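Local coordinates for protein split-soret cytochrome C (Desulfovibrio desulfuricans, PDB 1H21) that carries two covalently bound c-type haems and probably a [2Fe-2S] cluster in each subunit of its homodimer, and may transfer electrons in sulfate reduction, at the interface of chains A and B. Residues are numbered along the deposited sequence; one frame, centred on the assembly and turned at random. Chains: chain A/B, Split-soret cytochrome C.

Contact 1: the interface of chains A and B. Residues chain A 113-114, 117, 145, 203, 227; chain B 82.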
# COMPACT_ATOMS: atom_id res chain seq x y z
N PHE A 113 10.97 -5.47 4.33
CA PHE A 113 11.17 -4.37 3.39
C PHE A 113 12.64 -4.05 3.04
O PHE A 113 12.95 -3.87 1.86
CB PHE A 113 10.43 -3.11 3.87
CG PHE A 113 8.93 -3.17 3.71
CD1 PHE A 113 8.27 -4.38 3.48
CD2 PHE A 113 8.17 -2.01 3.79
CE1 PHE A 113 6.89 -4.44 3.34
CE2 PHE A 113 6.78 -2.06 3.66
CZ PHE A 113 6.14 -3.28 3.43
N ARG A 114 13.53 -3.98 4.03
CA ARG A 114 14.96 -3.71 3.78
C ARG A 114 15.57 -4.85 2.97
O ARG A 114 16.40 -4.64 2.08
CB ARG A 114 15.71 -3.54 5.09
CG ARG A 114 15.36 -2.27 5.82
CD ARG A 114 15.97 -2.19 7.20
NE ARG A 114 15.43 -1.04 7.92
CZ ARG A 114 15.52 -0.84 9.24
NH1 ARG A 114 16.15 -1.72 10.03
NH2 ARG A 114 15.00 0.26 9.77
N GLU A 117 14.58 -4.37 -0.73
CA GLU A 117 15.34 -3.33 -1.41
C GLU A 117 16.73 -3.77 -1.91
O GLU A 117 17.15 -3.40 -3.01
CB GLU A 117 15.53 -2.12 -0.51
CG GLU A 117 14.28 -1.37 -0.05
CD GLU A 117 14.63 -0.15 0.81
OE1 GLU A 117 15.71 -0.16 1.45
OE2 GLU A 117 13.87 0.83 0.82
N VAL A 145 10.70 -0.42 -2.49
CA VAL A 145 9.58 -1.22 -2.07
C VAL A 145 8.37 -0.86 -2.95
O VAL A 145 7.36 -1.57 -2.98
CB VAL A 145 9.39 -0.91 -0.57
CG1 VAL A 145 7.96 -0.84 -0.19
CG2 VAL A 145 10.16 -1.92 0.27
N GLN A 203 18.99 1.61 6.71
CA GLN A 203 19.67 2.01 5.48
C GLN A 203 20.59 3.19 5.76
O GLN A 203 20.31 4.04 6.61
CB GLN A 203 18.67 2.38 4.38
CG GLN A 203 17.67 1.32 4.02
CD GLN A 203 16.33 1.58 4.66
OE1 GLN A 203 16.24 1.88 5.83
NE2 GLN A 203 15.27 1.45 3.91
N MET A 227 11.87 4.70 3.47
CA MET A 227 12.26 4.05 2.23
C MET A 227 13.67 4.59 1.98
O MET A 227 14.00 5.70 2.44
CB MET A 227 11.37 4.51 1.08
CG MET A 227 10.06 3.83 0.98
SD MET A 227 9.20 4.43 -0.43
CE MET A 227 8.68 6.08 0.27
N TRP B 82 6.78 3.35 6.67
CA TRP B 82 7.59 3.34 5.47
C TRP B 82 7.28 4.45 4.48
O TRP B 82 8.10 4.75 3.61
CB TRP B 82 7.55 1.97 4.81
CG TRP B 82 8.61 1.09 5.41
CD1 TRP B 82 8.63 0.57 6.68
CD2 TRP B 82 9.86 0.74 4.81
NE1 TRP B 82 9.84 -0.07 6.90
CE2 TRP B 82 10.61 0.03 5.77
CE3 TRP B 82 10.44 0.98 3.55
CZ2 TRP B 82 11.89 -0.45 5.51
CZ3 TRP B 82 11.71 0.50 3.30
CH2 TRP B 82 12.43 -0.20 4.28

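Contact 2: the interface of chains A and B. Residues chain A 84-85, 90, 145-146, 227; chain B 79, 84-85.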
# COMPACT_ATOMS: atom_id res chain seq x y z
N THR A 84 2.21 1.71 -6.56
CA THR A 84 2.70 2.13 -5.24
C THR A 84 3.38 0.92 -4.56
O THR A 84 4.22 0.26 -5.16
CB THR A 84 1.57 2.78 -4.36
OG1 THR A 84 0.56 1.80 -4.00
CG2 THR A 84 0.90 3.95 -5.11
N ILE A 85 3.02 0.63 -3.31
CA ILE A 85 3.61 -0.48 -2.59
C ILE A 85 3.47 -1.78 -3.39
O ILE A 85 2.42 -2.04 -3.98
CB ILE A 85 2.90 -0.64 -1.21
CG1 ILE A 85 3.49 -1.82 -0.42
CG2 ILE A 85 1.43 -0.85 -1.40
CD1 ILE A 85 4.96 -1.71 -0.11
N TYR A 90 2.80 -5.96 0.67
CA TYR A 90 1.68 -5.63 1.54
C TYR A 90 0.97 -6.90 2.02
O TYR A 90 0.72 -7.08 3.21
CB TYR A 90 0.66 -4.71 0.87
CG TYR A 90 -0.43 -4.41 1.83
CD1 TYR A 90 -0.21 -3.58 2.93
CD2 TYR A 90 -1.67 -5.06 1.73
CE1 TYR A 90 -1.17 -3.39 3.89
CE2 TYR A 90 -2.66 -4.87 2.71
CZ TYR A 90 -2.40 -4.04 3.78
OH TYR A 90 -3.35 -3.84 4.73
N VAL A 145 10.70 -0.42 -2.49
CA VAL A 145 9.58 -1.22 -2.07
C VAL A 145 8.37 -0.86 -2.95
O VAL A 145 7.36 -1.57 -2.98
CB VAL A 145 9.39 -0.91 -0.57
CG1 VAL A 145 7.96 -0.84 -0.19
CG2 VAL A 145 10.16 -1.92 0.27
N LEU A 146 8.54 0.19 -3.75
CA LEU A 146 7.51 0.69 -4.64
C LEU A 146 7.53 -0.03 -5.97
O LEU A 146 8.57 -0.11 -6.60
CB LEU A 146 7.70 2.19 -4.85
CG LEU A 146 7.53 3.07 -3.61
CD1 LEU A 146 7.68 4.53 -3.98
CD2 LEU A 146 6.16 2.79 -2.96
N MET A 227 11.87 4.70 3.47
CA MET A 227 12.26 4.05 2.23
C MET A 227 13.67 4.59 1.98
O MET A 227 14.00 5.70 2.44
CB MET A 227 11.37 4.51 1.08
CG MET A 227 10.06 3.83 0.98
SD MET A 227 9.20 4.43 -0.43
CE MET A 227 8.68 6.08 0.27
N ILE B 79 2.40 2.23 5.80
CA ILE B 79 2.82 0.86 6.10
C ILE B 79 4.02 0.79 7.05
O ILE B 79 5.19 0.87 6.63
CB ILE B 79 3.13 0.00 4.87
CG1 ILE B 79 1.97 0.02 3.87
CG2 ILE B 79 3.41 -1.44 5.33
CD1 ILE B 79 2.19 -0.89 2.66
N THR B 84 4.79 4.71 2.17
CA THR B 84 4.32 4.35 0.85
C THR B 84 2.87 4.81 0.66
O THR B 84 2.56 5.96 0.98
CB THR B 84 4.53 2.85 0.62
OG1 THR B 84 3.62 2.10 1.44
CG2 THR B 84 5.95 2.47 1.00
N ILE B 85 1.97 3.96 0.15
CA ILE B 85 0.58 4.37 -0.07
C ILE B 85 0.00 4.97 1.21
O ILE B 85 0.37 4.54 2.31
CB ILE B 85 -0.27 3.19 -0.57
CG1 ILE B 85 -1.72 3.63 -0.80
CG2 ILE B 85 -0.18 2.02 0.40
CD1 ILE B 85 -1.94 4.41 -2.08

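Contact 3: the interface of chains A and B. Residues chain A 67-71; chain B 12, 19, 67, 98.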
# COMPACT_ATOMS: atom_id res chain seq x y z
N PHE A 67 -11.61 -15.52 6.23
CA PHE A 67 -11.16 -14.29 5.60
C PHE A 67 -11.56 -14.13 4.12
O PHE A 67 -11.52 -15.10 3.34
CB PHE A 67 -9.64 -14.17 5.74
CG PHE A 67 -9.13 -12.79 5.48
CD1 PHE A 67 -8.94 -11.90 6.54
CD2 PHE A 67 -8.82 -12.38 4.18
CE1 PHE A 67 -8.46 -10.61 6.31
CE2 PHE A 67 -8.34 -11.11 3.93
CZ PHE A 67 -8.15 -10.21 5.00
N PRO A 68 -12.03 -12.92 3.73
CA PRO A 68 -12.43 -12.64 2.34
C PRO A 68 -11.15 -12.42 1.50
O PRO A 68 -10.82 -11.28 1.13
CB PRO A 68 -13.27 -11.36 2.49
CG PRO A 68 -12.69 -10.69 3.71
CD PRO A 68 -12.41 -11.82 4.65
N PHE A 69 -10.46 -13.50 1.17
CA PHE A 69 -9.17 -13.44 0.46
C PHE A 69 -9.03 -12.57 -0.77
O PHE A 69 -8.05 -11.85 -0.91
CB PHE A 69 -8.65 -14.85 0.15
CG PHE A 69 -8.43 -15.69 1.36
CD1 PHE A 69 -9.32 -16.71 1.68
CD2 PHE A 69 -7.39 -15.42 2.23
CE1 PHE A 69 -9.17 -17.44 2.84
CE2 PHE A 69 -7.24 -16.15 3.40
CZ PHE A 69 -8.12 -17.15 3.70
N ALA A 70 -10.01 -12.62 -1.66
CA ALA A 70 -9.95 -11.83 -2.88
C ALA A 70 -9.86 -10.33 -2.61
O ALA A 70 -9.51 -9.57 -3.51
CB ALA A 70 -11.11 -12.13 -3.76
N MET A 71 -10.11 -9.91 -1.37
CA MET A 71 -10.01 -8.50 -1.04
C MET A 71 -8.59 -8.04 -1.39
O MET A 71 -8.38 -6.87 -1.77
CB MET A 71 -10.26 -8.23 0.45
CG MET A 71 -10.17 -6.74 0.84
SD MET A 71 -10.25 -6.39 2.62
CE MET A 71 -8.56 -6.18 3.04
N GLN B 12 -13.21 -18.59 -1.06
CA GLN B 12 -13.48 -17.99 0.25
C GLN B 12 -14.94 -18.08 0.59
O GLN B 12 -15.79 -18.23 -0.29
CB GLN B 12 -13.11 -16.50 0.24
CG GLN B 12 -14.04 -15.63 -0.62
CD GLN B 12 -13.44 -14.28 -0.94
OE1 GLN B 12 -13.99 -13.22 -0.57
NE2 GLN B 12 -12.30 -14.30 -1.61
N TRP B 19 -19.68 -9.93 -1.07
CA TRP B 19 -20.46 -9.20 -0.08
C TRP B 19 -21.55 -8.37 -0.74
O TRP B 19 -21.53 -8.11 -1.95
CB TRP B 19 -19.59 -8.34 0.85
CG TRP B 19 -18.66 -9.16 1.74
CD1 TRP B 19 -18.40 -10.50 1.64
CD2 TRP B 19 -17.89 -8.70 2.87
NE1 TRP B 19 -17.52 -10.89 2.62
CE2 TRP B 19 -17.19 -9.81 3.39
CE3 TRP B 19 -17.72 -7.45 3.48
CZ2 TRP B 19 -16.33 -9.71 4.49
CZ3 TRP B 19 -16.86 -7.36 4.58
CH2 TRP B 19 -16.18 -8.48 5.08
N PHE B 67 -15.00 -9.17 10.30
CA PHE B 67 -13.66 -8.76 9.84
C PHE B 67 -12.65 -8.38 10.91
O PHE B 67 -12.98 -7.74 11.90
CB PHE B 67 -13.79 -7.63 8.81
CG PHE B 67 -12.55 -7.43 7.98
CD1 PHE B 67 -12.43 -8.05 6.73
CD2 PHE B 67 -11.46 -6.72 8.49
CE1 PHE B 67 -11.24 -7.97 6.01
CE2 PHE B 67 -10.26 -6.64 7.77
CZ PHE B 67 -10.15 -7.27 6.53
N LEU B 98 -14.19 -6.06 -1.71
CA LEU B 98 -15.01 -6.99 -0.95
C LEU B 98 -16.32 -7.15 -1.69
O LEU B 98 -17.02 -8.15 -1.52
CB LEU B 98 -15.28 -6.45 0.45
CG LEU B 98 -14.10 -6.43 1.42
CD1 LEU B 98 -14.39 -5.59 2.64
CD2 LEU B 98 -13.78 -7.84 1.83

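Contact 1: the interface of chains A and B
B:Trp82 pushes its indole into chain A and meets A:Phe113 edge to face. CD2 of A:Phe113 lies 3.4 Å from CD2 of B:Trp82, and the ring planes stand 79° apart. CB of A:Phe113 sits over the six-membered ring of B:Trp82, 3.5 Å from its centroid, a CH-pi contact. A first torsion of -74° turns the phenyl CG away from the carbonyl carbon. This tight part suits an indole, whose broad face takes a ring edge and a methylene together. On the opposite face CA of A:Met227 lies 3.7 Å from CZ3 of B:Trp82, and its CG is 3.4 Å from the backbone O of B:Trp82.

Polar groups gather near the far end. At the edge, OE2 of A:Glu117 comes 3.3 Å from CZ3 of B:Trp82, perhaps favoured by weakly positive ring hydrogens. Off the plane, NE2 of A:Gln203 is 3.3 Å from CH2 of B:Trp82; it also bonds OE1 of A:Glu117 fairly straight (152° at H), on the syn side. Looser flanks are CG of A:Arg114, at the indole edge, and CG2 of A:Val145, 4.2 Å from CZ3 of B:Trp82.

B:Trp82 belongs to the loop before helix 87-99; its socket joins helix 102-118 to loops, one leading into the haem-binding CXXCH beyond A:Met227.

Contact 2: the interface of chains A and B
A:Ile85 and B:Ile79 reach toward each other tip to tip, with CG1 of A:Ile85 3.5 Å from the terminal methyl CD1 of B:Ile79. The B:Ile79 chain is extended (chi2 -176°), which carries CD1 far enough to touch A:Tyr90 as well. That tyrosine crosses at a slant and offers ring carbon CD1, 3.6 Å from CD1 of B:Ile79. One slender branch thus serves two partners, a task for which isoleucine's longer arm is well suited.

A second pairing joins like to like. A:Ile85 and B:Ile85 lie at about a right angle, and their CG2 methyls come within 3.8 Å. In both, CG1 is anti to the backbone N (179° in A:Ile85), which puts the CG2 methyls, not the longer CG1 arms, against each other.

B:Thr84 slides past A:Leu146 in the opposite direction, its CB 3.9 Å from CD2 of the leucine. Its methyl CG2 is turned toward A:Val145 and the sulfur of A:Met227, reaching CG1 of the valine at 4.0 Å. The hydroxyl OG1 points instead toward CB of A:Ile85. Threonine fits here because its two small branches can face different neighbours.

The patch joins the equivalent loops holding residues 84 and 85, flanked by helix 87-99 and two further loops of chain A. Because residue 85 precedes Cys86 and A:Leu146 precedes Cys147, both probable cluster ligands, this packing probably steadies the iron-sulfur sites as well as the dimer; through A:Leu146 and A:Met227 it also borders a haem pocket.

Contact 3: the interface of chains A and B
A:Pro68 lies against B:Gln12, B:Leu98, B:Trp19 and B:Phe67, in a dimer of the C_GCAxxG_C_C family of putative redox-active proteins. It hides 68 Å² of its surface. Its CG meets the leucine methyl CD2 at 3.6 Å, and on the same carbon CZ2 of the B:Trp19 ring closes at 3.9 Å. A proline is apt because its compact, rigid ring presents CB and CG together to aliphatic and aromatic neighbours.

B:Gln12, burying 61 Å², runs past A:Phe69 in the opposite direction, with its amide plane turned 84° from that ring. CG sits in the crowded position between the backbone N and the carbonyl carbon (chi1 70°); beyond it the chain is extended and delivers the amide to the start of 3-10 helix 69-78. As modelled, NE2 of B:Gln12 stands 2.8 Å from the backbone N of A:Ala70. Both are normally donors, so the contact is doubtful in this orientation; a reversed amide would put the acceptor oxygen there.

B:Phe67, with 33 Å² hidden, crosses its counterpart A:Phe67 at a slant, CZ of B:Phe67 lying 3.8 Å from CE1 of A:Phe67. CE1 of B:Phe67 also meets SD of A:Met71, a flexible thioether bent at chi3 (99°). The stem of that methionine runs beside B:Leu98, pointing the same way, with CB of A:Met71 3.8 Å from CD2 of B:Leu98.

Contact 1 and contact 2 are neighbours, their C-alpha centres about 9 Å apart, and they share A:Val145 and A:Met227. Contact 3 lies about 28 Å from contact 1 and about 22 Å from contact 2. In contacts 2 and 3 a residue meets its own copy, so both lie near the dimer's two-fold axis. The B-chain loop before helix 87-99 supplies contacts 1 and 2; the 3-10 helix 69-78 preceding that loop starts, in chain A, in contact 3. Helix 87-99 serves contact 2 from chain A and contact 3 from chain B. Together the contacts probably help align subunits that share haems.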